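Local atomic coordinates of 70 kDa peptidylprolyl isomerase, putative (Plasmodium falciparum, PDB entry 2FBN), a protein that is a putative FK506-binding peptidylprolyl isomerase, whose tetratricopeptide repeat domain, the part modelled here, binds the C-terminal pentapeptide of Hsp90. Residues A[36-41]-A[66-71]; A[86-91]-A[116-121]; A[137-142]-A[167-172]. All coordinates share one frame; numbering follows the deposited sequence.

Contact 1: residues A[36-41]-A[66-71]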
loop_
_atom_site.group_PDB
_atom_site.type_symbol
_atom_site.label_atom_id
_atom_site.label_comp_id
_atom_site.label_asym_id
_atom_site.label_seq_id
_atom_site.Cartn_x
_atom_site.Cartn_y
_atom_site.Cartn_z
ATOM N N GLN A 36 -5.317 -9.748 -18.732
ATOM C CA GLN A 36 -6.079 -9.007 -19.741
ATOM C C GLN A 36 -6.905 -7.880 -19.130
ATOM O O GLN A 36 -6.885 -6.751 -19.629
ATOM C CB GLN A 36 -6.961 -9.942 -20.590
ATOM C CG GLN A 36 -7.604 -9.251 -21.794
ATOM C CD GLN A 36 -6.590 -8.552 -22.692
ATOM O OE1 GLN A 36 -5.703 -9.188 -23.265
ATOM N NE2 GLN A 36 -6.718 -7.230 -22.815
ATOM N N SER A 37 -7.622 -8.193 -18.050
ATOM C CA SER A 37 -8.465 -7.215 -17.370
ATOM C C SER A 37 -7.612 -6.100 -16.759
ATOM O O SER A 37 -7.968 -4.927 -16.851
ATOM C CB SER A 37 -9.345 -7.873 -16.306
ATOM O OG SER A 37 -10.199 -8.869 -16.871
ATOM N N ALA A 38 -6.497 -6.472 -16.135
ATOM C CA ALA A 38 -5.579 -5.467 -15.565
ATOM C C ALA A 38 -5.076 -4.505 -16.656
ATOM O O ALA A 38 -5.064 -3.287 -16.467
ATOM C CB ALA A 38 -4.401 -6.138 -14.849
ATOM N N PHE A 39 -4.698 -5.052 -17.808
ATOM C CA PHE A 39 -4.241 -4.207 -18.919
ATOM C C PHE A 39 -5.369 -3.248 -19.348
ATOM O O PHE A 39 -5.155 -2.045 -19.484
ATOM C CB PHE A 39 -3.769 -5.059 -20.096
ATOM C CG PHE A 39 -3.327 -4.245 -21.283
ATOM C CD1 PHE A 39 -2.033 -3.751 -21.356
ATOM C CD2 PHE A 39 -4.211 -3.972 -22.318
ATOM C CE1 PHE A 39 -1.616 -2.991 -22.458
ATOM C CE2 PHE A 39 -3.809 -3.203 -23.423
ATOM C CZ PHE A 39 -2.520 -2.712 -23.483
ATOM N N ASP A 40 -6.573 -3.788 -19.522
ATOM C CA ASP A 40 -7.715 -3.009 -19.997
ATOM C C ASP A 40 -8.085 -1.898 -19.021
ATOM O O ASP A 40 -8.360 -0.751 -19.422
ATOM C CB ASP A 40 -8.921 -3.917 -20.212
ATOM C CG ASP A 40 -8.784 -4.804 -21.442
ATOM O OD1 ASP A 40 -7.914 -4.535 -22.310
ATOM O OD2 ASP A 40 -9.564 -5.780 -21.516
ATOM N N ILE A 41 -8.088 -2.237 -17.732
ATOM C CA ILE A 41 -8.422 -1.268 -16.693
ATOM C C ILE A 41 -7.333 -0.176 -16.600
ATOM O O ILE A 41 -7.654 1.010 -16.426
ATOM C CB ILE A 41 -8.705 -1.975 -15.341
ATOM C CG1 ILE A 41 -9.981 -2.829 -15.490
ATOM C CG2 ILE A 41 -8.869 -0.954 -14.205
ATOM C CD1 ILE A 41 -10.136 -3.917 -14.457
ATOM N N ASP A 66 -5.130 -4.575 -8.297
ATOM C CA ASP A 66 -5.890 -5.547 -7.487
ATOM C C ASP A 66 -5.991 -6.935 -8.147
ATOM O O ASP A 66 -6.078 -7.953 -7.449
ATOM C CB ASP A 66 -7.281 -5.000 -7.188
ATOM C CG ASP A 66 -7.264 -3.833 -6.196
ATOM O OD1 ASP A 66 -6.251 -3.628 -5.507
ATOM O OD2 ASP A 66 -8.291 -3.133 -6.107
ATOM N N PHE A 67 -5.940 -6.974 -9.480
ATOM C CA PHE A 67 -5.924 -8.257 -10.198
ATOM C C PHE A 67 -4.704 -9.103 -9.890
ATOM O O PHE A 67 -4.730 -10.302 -10.100
ATOM C CB PHE A 67 -6.069 -8.060 -11.695
ATOM C CG PHE A 67 -7.484 -7.873 -12.109
ATOM C CD1 PHE A 67 -8.341 -8.972 -12.194
ATOM C CD2 PHE A 67 -7.977 -6.602 -12.381
ATOM C CE1 PHE A 67 -9.686 -8.798 -12.569
ATOM C CE2 PHE A 67 -9.308 -6.421 -12.749
ATOM C CZ PHE A 67 -10.165 -7.531 -12.844
ATOM N N PHE A 68 -3.652 -8.470 -9.363
ATOM C CA PHE A 68 -2.404 -9.169 -9.069
ATOM C C PHE A 68 -2.187 -9.493 -7.590
ATOM O O PHE A 68 -1.135 -9.998 -7.227
ATOM C CB PHE A 68 -1.218 -8.383 -9.641
ATOM C CG PHE A 68 -1.306 -8.208 -11.125
ATOM C CD1 PHE A 68 -1.541 -9.318 -11.943
ATOM C CD2 PHE A 68 -1.148 -6.953 -11.707
ATOM C CE1 PHE A 68 -1.645 -9.168 -13.340
ATOM C CE2 PHE A 68 -1.236 -6.803 -13.100
ATOM C CZ PHE A 68 -1.490 -7.911 -13.903
ATOM N N ILE A 69 -3.183 -9.223 -6.744
ATOM C CA ILE A 69 -3.113 -9.652 -5.344
ATOM C C ILE A 69 -2.956 -11.180 -5.302
ATOM O O ILE A 69 -3.632 -11.927 -6.037
ATOM C CB ILE A 69 -4.372 -9.188 -4.547
ATOM C CG1 ILE A 69 -4.450 -7.661 -4.558
ATOM C CG2 ILE A 69 -4.354 -9.715 -3.093
ATOM C CD1 ILE A 69 -5.749 -7.108 -4.005
ATOM N N HIS A 70 -2.058 -11.646 -4.437
ATOM C CA HIS A 70 -1.775 -13.084 -4.289
ATOM C C HIS A 70 -1.382 -13.783 -5.595
ATOM O O HIS A 70 -1.941 -14.837 -5.921
ATOM C CB HIS A 70 -2.957 -13.850 -3.655
ATOM C CG HIS A 70 -3.495 -13.238 -2.401
ATOM N ND1 HIS A 70 -2.696 -12.662 -1.434
ATOM C CD2 HIS A 70 -4.767 -13.143 -1.941
ATOM C CE1 HIS A 70 -3.455 -12.221 -0.443
ATOM N NE2 HIS A 70 -4.716 -12.509 -0.724
ATOM N N THR A 71 -0.444 -13.185 -6.337
ATOM C CA THR A 71 0.059 -13.804 -7.567
ATOM C C THR A 71 1.575 -13.998 -7.469
ATOM O O THR A 71 2.267 -14.057 -8.501
ATOM C CB THR A 71 -0.292 -12.973 -8.837
ATOM O OG1 THR A 71 0.266 -11.664 -8.721
ATOM C CG2 THR A 71 -1.814 -12.867 -9.038
#

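Contact 2: residues A[86-91]-A[116-121]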
loop_
_atom_site.group_PDB
_atom_site.type_symbol
_atom_site.label_atom_id
_atom_site.label_comp_id
_atom_site.label_asym_id
_atom_site.label_seq_id
_atom_site.Cartn_x
_atom_site.Cartn_y
_atom_site.Cartn_z
ATOM N N ILE A 86 2.597 -4.151 -16.572
ATOM C CA ILE A 86 1.388 -3.500 -16.083
ATOM C C ILE A 86 1.629 -2.924 -14.682
ATOM O O ILE A 86 1.171 -1.822 -14.389
ATOM C CB ILE A 86 0.165 -4.460 -16.099
ATOM C CG1 ILE A 86 -0.185 -4.834 -17.549
ATOM C CG2 ILE A 86 -1.055 -3.849 -15.400
ATOM C CD1 ILE A 86 -0.965 -6.145 -17.651
ATOM N N GLU A 87 2.351 -3.660 -13.837
ATOM C CA GLU A 87 2.662 -3.171 -12.484
ATOM C C GLU A 87 3.548 -1.928 -12.512
ATOM O O GLU A 87 3.304 -0.966 -11.767
ATOM C CB GLU A 87 3.297 -4.261 -11.638
ATOM C CG GLU A 87 2.282 -5.352 -11.284
ATOM C CD GLU A 87 2.736 -6.318 -10.202
ATOM O OE1 GLU A 87 3.941 -6.644 -10.132
ATOM O OE2 GLU A 87 1.843 -6.789 -9.462
ATOM N N ILE A 88 4.557 -1.937 -13.378
ATOM C CA ILE A 88 5.398 -0.734 -13.546
ATOM C C ILE A 88 4.578 0.475 -13.996
ATOM O O ILE A 88 4.682 1.562 -13.409
ATOM C CB ILE A 88 6.570 -1.007 -14.522
ATOM C CG1 ILE A 88 7.587 -1.954 -13.854
ATOM C CG2 ILE A 88 7.177 0.321 -15.001
ATOM C CD1 ILE A 88 8.627 -2.516 -14.803
ATOM N N SER A 89 3.739 0.290 -15.013
ATOM C CA SER A 89 2.922 1.388 -15.544
ATOM C C SER A 89 1.921 1.946 -14.534
ATOM O O SER A 89 1.825 3.163 -14.339
ATOM C CB SER A 89 2.176 0.951 -16.804
ATOM O OG SER A 89 3.105 0.685 -17.834
ATOM N N CYS A 90 1.169 1.050 -13.907
ATOM C CA CYS A 90 0.189 1.457 -12.912
ATOM C C CYS A 90 0.854 2.191 -11.750
ATOM O O CYS A 90 0.364 3.228 -11.305
ATOM C CB CYS A 90 -0.518 0.228 -12.360
ATOM S SG CYS A 90 -1.716 -0.404 -13.546
ATOM N N ASN A 91 1.946 1.639 -11.223
ATOM C CA ASN A 91 2.594 2.310 -10.096
ATOM C C ASN A 91 3.246 3.646 -10.467
ATOM O O ASN A 91 3.197 4.596 -9.682
ATOM C CB ASN A 91 3.562 1.387 -9.387
ATOM C CG ASN A 91 2.834 0.381 -8.516
ATOM O OD1 ASN A 91 2.204 0.747 -7.502
ATOM N ND2 ASN A 91 2.917 -0.881 -8.892
ATOM N N LYS A 116 11.349 -1.329 -6.702
ATOM C CA LYS A 116 11.499 -2.714 -6.233
ATOM C C LYS A 116 11.461 -3.693 -7.404
ATOM O O LYS A 116 12.123 -4.732 -7.364
ATOM C CB LYS A 116 10.435 -3.063 -5.184
ATOM C CG LYS A 116 10.529 -2.209 -3.904
ATOM C CD LYS A 116 9.674 -2.764 -2.763
ATOM C CE LYS A 116 9.331 -1.678 -1.727
ATOM N NZ LYS A 116 8.098 -0.881 -2.106
ATOM N N ILE A 117 10.702 -3.350 -8.441
ATOM C CA ILE A 117 10.495 -4.202 -9.622
ATOM C C ILE A 117 11.504 -3.906 -10.746
ATOM O O ILE A 117 11.899 -4.805 -11.511
ATOM C CB ILE A 117 9.050 -4.037 -10.187
ATOM C CG1 ILE A 117 8.015 -4.511 -9.168
ATOM C CG2 ILE A 117 8.886 -4.793 -11.503
ATOM C CD1 ILE A 117 6.552 -4.120 -9.521
ATOM N N ASP A 118 11.914 -2.644 -10.843
ATOM C CA ASP A 118 12.746 -2.169 -11.937
ATOM C C ASP A 118 13.710 -1.143 -11.349
ATOM O O ASP A 118 13.435 0.072 -11.342
ATOM C CB ASP A 118 11.868 -1.567 -13.048
ATOM C CG ASP A 118 12.672 -1.072 -14.253
ATOM O OD1 ASP A 118 13.831 -1.515 -14.450
ATOM O OD2 ASP A 118 12.132 -0.228 -15.005
ATOM N N LYS A 119 14.824 -1.654 -10.824
ATOM C CA LYS A 119 15.812 -0.830 -10.125
ATOM C C LYS A 119 16.342 0.278 -11.022
ATOM O O LYS A 119 16.659 0.044 -12.182
ATOM C CB LYS A 119 16.975 -1.677 -9.589
ATOM C CG LYS A 119 18.049 -0.842 -8.889
ATOM C CD LYS A 119 18.700 -1.565 -7.729
ATOM C CE LYS A 119 19.162 -0.566 -6.665
ATOM N NZ LYS A 119 19.375 -1.223 -5.335
ATOM N N ASN A 120 16.416 1.486 -10.478
ATOM C CA ASN A 120 16.925 2.636 -11.220
ATOM C C ASN A 120 16.062 3.055 -12.418
ATOM O O ASN A 120 16.548 3.749 -13.317
ATOM C CB ASN A 120 18.392 2.416 -11.645
ATOM C CG ASN A 120 19.328 2.227 -10.462
ATOM O OD1 ASN A 120 18.967 2.496 -9.308
ATOM N ND2 ASN A 120 20.540 1.751 -10.741
ATOM N N ASN A 121 14.791 2.632 -12.439
ATOM C CA ASN A 121 13.812 3.201 -13.365
ATOM C C ASN A 121 13.894 4.714 -13.185
ATOM O O ASN A 121 13.611 5.219 -12.097
ATOM C CB ASN A 121 12.397 2.678 -13.042
ATOM C CG ASN A 121 11.337 3.210 -13.993
ATOM O OD1 ASN A 121 11.011 4.402 -13.977
ATOM N ND2 ASN A 121 10.789 2.330 -14.826
#

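Contact 3: residues A[137-142]-A[167-172]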
loop_
_atom_site.group_PDB
_atom_site.type_symbol
_atom_site.label_atom_id
_atom_site.label_comp_id
_atom_site.label_asym_id
_atom_site.label_seq_id
_atom_site.Cartn_x
_atom_site.Cartn_y
_atom_site.Cartn_z
ATOM N N PHE A 137 11.456 14.931 3.038
ATOM C CA PHE A 137 12.564 13.993 3.043
ATOM C C PHE A 137 13.659 14.517 2.116
ATOM O O PHE A 137 13.942 13.945 1.056
ATOM C CB PHE A 137 12.104 12.591 2.634
ATOM C CG PHE A 137 11.278 11.893 3.689
ATOM C CD1 PHE A 137 11.844 11.561 4.926
ATOM C CD2 PHE A 137 9.958 11.564 3.439
ATOM C CE1 PHE A 137 11.081 10.891 5.921
ATOM C CE2 PHE A 137 9.175 10.889 4.423
ATOM C CZ PHE A 137 9.748 10.568 5.665
ATOM N N LEU A 138 14.252 15.633 2.539
ATOM C CA LEU A 138 15.161 16.413 1.677
ATOM C C LEU A 138 16.466 15.722 1.321
ATOM O O LEU A 138 16.890 15.758 0.164
ATOM C CB LEU A 138 15.438 17.796 2.284
ATOM C CG LEU A 138 14.220 18.701 2.453
ATOM C CD1 LEU A 138 14.636 20.055 3.018
ATOM C CD2 LEU A 138 13.447 18.860 1.139
ATOM N N GLU A 139 17.104 15.070 2.290
ATOM C CA GLU A 139 18.357 14.366 2.012
ATOM C C GLU A 139 18.106 13.180 1.084
ATOM O O GLU A 139 18.846 12.968 0.130
ATOM C CB GLU A 139 19.028 13.925 3.316
ATOM C CG GLU A 139 19.196 15.079 4.277
ATOM C CD GLU A 139 20.600 15.620 4.307
ATOM O OE1 GLU A 139 21.160 15.722 5.429
ATOM O OE2 GLU A 139 21.149 15.923 3.221
ATOM N N GLU A 140 17.030 12.444 1.371
ATOM C CA GLU A 140 16.541 11.362 0.531
ATOM C C GLU A 140 16.292 11.847 -0.896
ATOM O O GLU A 140 16.772 11.243 -1.865
ATOM C CB GLU A 140 15.242 10.773 1.101
ATOM C CG GLU A 140 15.436 10.004 2.425
ATOM C CD GLU A 140 15.410 10.871 3.714
ATOM O OE1 GLU A 140 15.299 12.133 3.686
ATOM O OE2 GLU A 140 15.495 10.238 4.802
ATOM N N ALA A 141 15.538 12.934 -1.004
ATOM C CA ALA A 141 15.203 13.505 -2.312
ATOM C C ALA A 141 16.458 13.897 -3.097
ATOM O O ALA A 141 16.557 13.653 -4.312
ATOM C CB ALA A 141 14.310 14.701 -2.138
ATOM N N LYS A 142 17.419 14.497 -2.406
ATOM C CA LYS A 142 18.650 14.915 -3.079
ATOM C C LYS A 142 19.348 13.706 -3.694
ATOM O O LYS A 142 19.848 13.775 -4.823
ATOM C CB LYS A 142 19.561 15.666 -2.108
ATOM C CG LYS A 142 20.827 16.185 -2.770
ATOM C CD LYS A 142 21.606 17.062 -1.835
ATOM C CE LYS A 142 22.953 17.412 -2.452
ATOM N NZ LYS A 142 23.837 18.031 -1.429
ATOM N N ASN A 167 18.029 23.900 -3.043
ATOM C CA ASN A 167 17.556 25.170 -2.480
ATOM C C ASN A 167 16.838 24.952 -1.144
ATOM O O ASN A 167 17.128 25.613 -0.156
ATOM C CB ASN A 167 16.646 25.880 -3.492
ATOM C CG ASN A 167 16.122 27.211 -2.994
ATOM O OD1 ASN A 167 15.162 27.258 -2.232
ATOM N ND2 ASN A 167 16.734 28.309 -3.454
ATOM N N LYS A 168 15.885 24.020 -1.137
ATOM C CA LYS A 168 15.152 23.657 0.065
ATOM C C LYS A 168 16.072 23.165 1.181
ATOM O O LYS A 168 15.901 23.553 2.341
ATOM C CB LYS A 168 14.140 22.562 -0.280
ATOM C CG LYS A 168 12.946 23.078 -1.062
ATOM C CD LYS A 168 11.947 21.953 -1.324
ATOM C CE LYS A 168 10.620 22.492 -1.800
ATOM N NZ LYS A 168 9.758 22.903 -0.652
ATOM N N LEU A 169 17.032 22.313 0.830
ATOM C CA LEU A 169 17.932 21.709 1.812
ATOM C C LEU A 169 18.855 22.758 2.437
ATOM O O LEU A 169 19.061 22.765 3.649
ATOM C CB LEU A 169 18.725 20.556 1.195
ATOM C CG LEU A 169 19.570 19.638 2.090
ATOM C CD1 LEU A 169 18.747 18.947 3.198
ATOM C CD2 LEU A 169 20.289 18.620 1.222
ATOM N N LYS A 170 19.375 23.666 1.615
ATOM C CA LYS A 170 20.188 24.776 2.130
ATOM C C LYS A 170 19.387 25.688 3.077
ATOM O O LYS A 170 19.894 26.094 4.124
ATOM C CB LYS A 170 20.853 25.552 0.982
ATOM C CG LYS A 170 21.895 24.708 0.215
ATOM C CD LYS A 170 22.826 25.527 -0.705
ATOM C CE LYS A 170 22.202 25.795 -2.074
ATOM N NZ LYS A 170 23.193 26.228 -3.120
ATOM N N GLU A 171 18.137 25.984 2.730
ATOM C CA GLU A 171 17.244 26.718 3.632
ATOM C C GLU A 171 16.987 25.936 4.933
ATOM O O GLU A 171 17.127 26.484 6.024
ATOM C CB GLU A 171 15.927 27.103 2.933
ATOM C CG GLU A 171 14.884 27.769 3.849
ATOM C CD GLU A 171 13.871 28.656 3.114
ATOM O OE1 GLU A 171 12.673 28.643 3.499
ATOM O OE2 GLU A 171 14.258 29.383 2.165
ATOM N N ALA A 172 16.633 24.657 4.806
ATOM C CA ALA A 172 16.282 23.817 5.966
ATOM C C ALA A 172 17.413 23.723 6.983
ATOM O O ALA A 172 17.173 23.763 8.200
ATOM C CB ALA A 172 15.868 22.423 5.518
#

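Contact 1: residues A[36-41]-A[66-71]
Ala-38 packs against two consecutive phenylalanines, Phe-67 and Phe-68, which follow helix 54-66. Its CB lies 3.5 Å from CZ of Phe-68 and also meets CE2 of that ring. The same methyl faces the stem of Phe-67, CB to CB at 4.1 Å. The backbones come close here: the CA atoms of Ala-38 and Phe-67 are 6.1 Å apart.

Ser-37 adds a CH-pi contact. Its CB sits over one face of the Phe-67 ring, 3.9 Å from the centroid and displaced toward the CZ rim. The hydroxyl takes no part in this, because OG is turned back beside its own backbone N (chi1 -59°) and bonds to the carbonyl O of Glu-33. Ile-41, one turn further along, also lies near this ring, but its modelled distance is doubtful.

The segments join helix 31-50 to the end of its antiparallel partner, helix 54-66, in a helical hairpin of the kind that builds tetratricopeptide repeat domains. The type I turn from Asp-66 to Ile-69 carries both phenylalanines; Phe-67 points at the helix and Phe-68 brings the end of its ring to it. Phe-68 also touches Lys-83, Ile-86 and Glu-87 of helix 77-100, so its ring lies where the hairpin meets the next helix.

No hydrogen bond crosses between the segments. Within the loop, Thr-71 OG1 donates to the carbonyl O of Phe-68 at 2.6 Å, from 27° outside the carbonyl plane. His-70 NE2 bonds to Asn-132 OD1 of the second subunit, and its ring meets Phe-137 of that subunit edge-to-face.

Contact 2: residues A[86-91]-A[116-121]
The contact belongs to a tetratricopeptide repeat, a pair of antiparallel helices, and joins helix 77-100 to the end of helix 104-117 and the turn beyond it. Ile-88 is central. Its CG1 lies 3.9 Å from CG2 of Ile-117, and the two side chains meet at a slant. Its CD1 runs on to CB of Asp-118 at 3.8 Å, while CG2 is 4.1 Å from ND2 of Asn-121. One isoleucine thus touches Ile-117, Asp-118 and Asn-121.

Ile-117 sends its other branch to Glu-87. CD1 meets both CB and OE1 of that residue, the latter at 3.7 Å, and the side chains cross at about a right angle. This is packing against the acid. Glu-87 also borders Phe-68 and Leu-65.

No hydrogen bond crosses between the segments. The carbonyl O of Glu-87 accepts from both N and ND2 of Asn-91, which approach from opposite faces of its plane. Asn-91 OD1 bonds to His-110 ND1, so this buried amide is held at both ends.

Asn-121 closes the type II turn from Asp-118 and N-caps the next helix through OD1 to Ala-124 N. With CG anti to the backbone N (chi1 -179°), its ND2 donates to the anti side of Asp-118 OD2, 2.9 Å away and 31° outside the carboxylate plane.

Contact 3: residues A[137-142]-A[167-172]
Leu-169 lays CD1 against CB of Leu-138, 3.6 Å away. In Leu-169 CG is anti to the backbone N (chi1 -171°), which carries both methyls across to the facing helix. Leu-138 sends its own methyls to Lys-168 and Ala-172. CD1 of Leu-138 is 3.7 Å from CB of Ala-172, and its CD2 is 4.0 Å from CB of Lys-168.

The short helical segments 138-142 and 167-172 run roughly antiparallel, at 150°, with axes 10.0 Å apart at their closest. Residues 137-142 fall within a tetratricopeptide repeat. The other segment belongs to helix 156-173, the last modelled helix, which packs on helix 138-151.

Two long side chains also reach Leu-169. Glu-139 bends at chi2 (-102°), bringing OE2 within 3.5 Å of CD2 of Leu-169. That oxygen also forms a salt bridge with Arg-173. Lys-142 is extended, and its CD meets the same methyl at 3.7 Å. Both cross Leu-169 at about a right angle. Tyr-27 of the second subunit packs on Leu-169 and Ala-172.

Overall arrangement
The three contacts follow in series along an all-helical chain, each closing before the next opens. Contact 1 joins helix 31-50 to the loop after helix 54-66. Contact 2 joins helices 77-100 and 104-117, and contact 3 helices 138-151 and 156-173. Centres of contacts 1 and 2 are 15 Å apart, and they touch, for example where Phe-39 packs on Ile-86. Contact 3 lies about 25 Å from contact 2 and 37 Å from contact 1, centre to centre. The order is consistent with successive helix pairs stacked as in a tetratricopeptide repeat domain. Contacts 1 and 3, on opposite sides of the chain's centre, both meet the second subunit; contact 2 does not.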